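Protein (sliding clamp) (Enterobacteria phage RB69, PDB 1B77) binds a peptide of the phage DNA polymerase and, as a ring of three subunits, probably encircles DNA to hold the enzyme on its template for processive synthesis. Local coordinates at residues M187-P191 against G192-V196. Residues are numbered along the deposited sequence; the frame is centred on the assembly and turned at random.
Sequences MKIQP and GNYKV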
ATOM      1  N   MET A 187     -16.313 -11.053  14.657  1.00 32.12           N
ATOM      2  CA  MET A 187     -15.815 -12.238  13.950  1.00 31.61           C
ATOM      3  C   MET A 187     -14.340 -12.133  13.577  1.00 31.11           C
ATOM      4  O   MET A 187     -13.985 -12.233  12.400  1.00 31.06           O
ATOM      5  CB  MET A 187     -16.644 -12.477  12.681  1.00 31.48           C
ATOM      6  CG  MET A 187     -18.084 -12.863  12.949  1.00 31.99           C
ATOM      7  SD  MET A 187     -18.264 -14.494  13.688  1.00 32.76           S
ATOM      8  CE  MET A 187     -18.001 -15.533  12.244  1.00 31.84           C
ATOM      9  N   LYS A 188     -13.495 -11.937  14.584  1.00 30.65           N
ATOM     10  CA  LYS A 188     -12.047 -11.814  14.387  1.00 30.35           C
ATOM     11  C   LYS A 188     -11.433 -13.214  14.285  1.00 29.74           C
ATOM     12  O   LYS A 188     -10.406 -13.496  14.896  1.00 29.50           O
ATOM     13  CB  LYS A 188     -11.415 -11.077  15.576  1.00 30.64           C
ATOM     14  CG  LYS A 188     -12.114  -9.786  15.982  1.00 31.75           C
ATOM     15  CD  LYS A 188     -11.852  -8.655  15.008  1.00 32.88           C
ATOM     16  CE  LYS A 188     -12.650  -7.418  15.390  1.00 33.38           C
ATOM     17  NZ  LYS A 188     -12.354  -6.945  16.771  1.00 34.11           N
ATOM     18  N   ILE A 189     -12.080 -14.078  13.516  1.00 28.96           N
ATOM     19  CA  ILE A 189     -11.632 -15.455  13.332  1.00 28.78           C
ATOM     20  C   ILE A 189     -10.584 -15.580  12.228  1.00 27.91           C
ATOM     21  O   ILE A 189     -10.837 -15.193  11.091  1.00 27.69           O
ATOM     22  CB  ILE A 189     -12.830 -16.356  12.957  1.00 29.12           C
ATOM     23  CG1 ILE A 189     -13.780 -16.482  14.144  1.00 29.59           C
ATOM     24  CG2 ILE A 189     -12.350 -17.719  12.520  1.00 29.55           C
ATOM     25  CD1 ILE A 189     -14.552 -15.235  14.438  1.00 30.24           C
ATOM     26  N   GLN A 190      -9.420 -16.134  12.549  1.00 27.40           N
ATOM     27  CA  GLN A 190      -8.379 -16.301  11.535  1.00 27.24           C
ATOM     28  C   GLN A 190      -8.811 -17.373  10.523  1.00 26.94           C
ATOM     29  O   GLN A 190      -9.639 -18.216  10.832  1.00 27.07           O
ATOM     30  CB  GLN A 190      -7.043 -16.694  12.189  1.00 27.12           C
ATOM     31  CG  GLN A 190      -7.028 -18.068  12.854  1.00 27.20           C
ATOM     32  CD  GLN A 190      -5.634 -18.474  13.323  1.00 27.27           C
ATOM     33  OE1 GLN A 190      -5.394 -19.632  13.645  1.00 28.25           O
ATOM     34  NE2 GLN A 190      -4.721 -17.521  13.372  1.00 26.64           N
ATOM     35  N   PRO A 191      -8.264 -17.349   9.298  1.00 26.86           N
ATOM     36  CA  PRO A 191      -8.655 -18.356   8.302  1.00 26.82           C
ATOM     37  C   PRO A 191      -8.503 -19.819   8.727  1.00 26.54           C
ATOM     38  O   PRO A 191      -7.550 -20.186   9.401  1.00 26.07           O
ATOM     39  CB  PRO A 191      -7.788 -18.004   7.094  1.00 26.95           C
ATOM     40  CG  PRO A 191      -6.612 -17.307   7.703  1.00 27.76           C
ATOM     41  CD  PRO A 191      -7.261 -16.432   8.736  1.00 27.12           C
ATOM     42  N   GLY A 192      -9.470 -20.645   8.331  1.00 26.74           N
ATOM     43  CA  GLY A 192      -9.443 -22.061   8.675  1.00 26.67           C
ATOM     44  C   GLY A 192     -10.819 -22.713   8.672  1.00 26.72           C
ATOM     45  O   GLY A 192     -11.825 -22.058   8.378  1.00 26.14           O
ATOM     46  N   ASN A 193     -10.854 -24.009   8.988  1.00 26.77           N
ATOM     47  CA  ASN A 193     -12.094 -24.780   9.052  1.00 26.92           C
ATOM     48  C   ASN A 193     -12.553 -24.788  10.509  1.00 27.30           C
ATOM     49  O   ASN A 193     -11.755 -25.036  11.420  1.00 27.58           O
ATOM     50  CB  ASN A 193     -11.856 -26.219   8.596  1.00 27.12           C
ATOM     51  CG  ASN A 193     -11.390 -26.310   7.157  1.00 27.28           C
ATOM     52  OD1 ASN A 193     -12.116 -25.952   6.232  1.00 27.34           O
ATOM     53  ND2 ASN A 193     -10.173 -26.795   6.964  1.00 27.48           N
ATOM     54  N   TYR A 194     -13.833 -24.526  10.739  1.00 26.92           N
ATOM     55  CA  TYR A 194     -14.326 -24.488  12.098  1.00 27.04           C
ATOM     56  C   TYR A 194     -15.582 -25.288  12.387  1.00 27.45           C
ATOM     57  O   TYR A 194     -16.485 -25.377  11.563  1.00 26.71           O
ATOM     58  CB  TYR A 194     -14.597 -23.040  12.521  1.00 26.54           C
ATOM     59  CG  TYR A 194     -13.375 -22.162  12.553  1.00 25.82           C
ATOM     60  CD1 TYR A 194     -12.831 -21.638  11.377  1.00 25.29           C
ATOM     61  CD2 TYR A 194     -12.737 -21.888  13.758  1.00 25.36           C
ATOM     62  CE1 TYR A 194     -11.673 -20.859  11.414  1.00 25.21           C
ATOM     63  CE2 TYR A 194     -11.582 -21.115  13.804  1.00 25.49           C
ATOM     64  CZ  TYR A 194     -11.057 -20.608  12.633  1.00 25.29           C
ATOM     65  OH  TYR A 194      -9.911 -19.847  12.696  1.00 26.07           O
ATOM     66  N   LYS A 195     -15.609 -25.867  13.580  1.00 28.24           N
ATOM     67  CA  LYS A 195     -16.774 -26.584  14.066  1.00 29.65           C
ATOM     68  C   LYS A 195     -17.528 -25.453  14.768  1.00 29.97           C
ATOM     69  O   LYS A 195     -16.957 -24.762  15.607  1.00 29.88           O
ATOM     70  CB  LYS A 195     -16.367 -27.657  15.082  1.00 30.08           C
ATOM     71  CG  LYS A 195     -17.550 -28.312  15.781  1.00 31.51           C
ATOM     72  CD  LYS A 195     -17.162 -29.630  16.454  1.00 32.81           C
ATOM     73  CE  LYS A 195     -16.122 -29.431  17.542  1.00 33.95           C
ATOM     74  NZ  LYS A 195     -15.750 -30.726  18.191  1.00 34.95           N
ATOM     75  N   VAL A 196     -18.791 -25.251  14.418  1.00 30.75           N
ATOM     76  CA  VAL A 196     -19.575 -24.175  15.019  1.00 31.70           C
ATOM     77  C   VAL A 196     -20.606 -24.681  16.014  1.00 32.27           C
ATOM     78  O   VAL A 196     -21.546 -25.372  15.644  1.00 32.26           O
ATOM     79  CB  VAL A 196     -20.308 -23.374  13.934  1.00 31.75           C
ATOM     80  CG1 VAL A 196     -21.074 -22.211  14.565  1.00 32.02           C
ATOM     81  CG2 VAL A 196     -19.309 -22.883  12.903  1.00 31.72           C
TER
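Tyr-194 reaches back across the turn that leads into strand 194-201 and gives its phenol hydroxyl to the main chain four residues earlier: Tyr-194 OH donates a hydrogen bond to Gln-190 O. The modelled separation of 2.5 Å between Tyr-194 OH and Gln-190 O is very short, and its exact value is doubtful. Gln-190 O and Pro-191 C lie at the ring edge, near its plane, and the acceptor makes an angle of about 114° at OH with the CZ-OH bond, a natural direction for a phenol donor. With CG set anti to its own carbonyl carbon (chi1 -63°), Tyr-194 points its ring at the loop.

Apolar contact comes from Ile-189, whose CG2 methyl lies over one ring face, at its hydroxyl end, 3.7 Å from Tyr-194 CE2; its closest approach to the ring is too tight to be trusted. The methyl gets there because CG2 stands anti to the Ile-189 backbone N, while the CG1 branch heads away from the ring. Ile-189 also packs on Tyr-216 and Ile-218 of strand 215-219. Gln-190 CG also comes within 3.4 Å of Tyr-194 OH, the two side chains crossing at roughly a right angle.

Backbone shape closes the turn. Gly-192 adopts a phi of 156°, which calls for glycine, because a side-chain CB would be jammed against Pro-191 O. It leads the loop from strand 178-183 of the five-stranded antiparallel sheet into strand 194-201 of the six-stranded one, within the C-terminal gp45 region; there Tyr-194 pairs with Ile-118. Asn-193 OD1 meanwhile bonds to Ala-120 N, at the start of helix 120-132.

Gln-190 thus has its carbonyl held by Tyr-194 and its N-H by the hydroxyl of Tyr-216, so two tyrosines take up both its backbone polar groups beside an apolar ring-and-methyl contact.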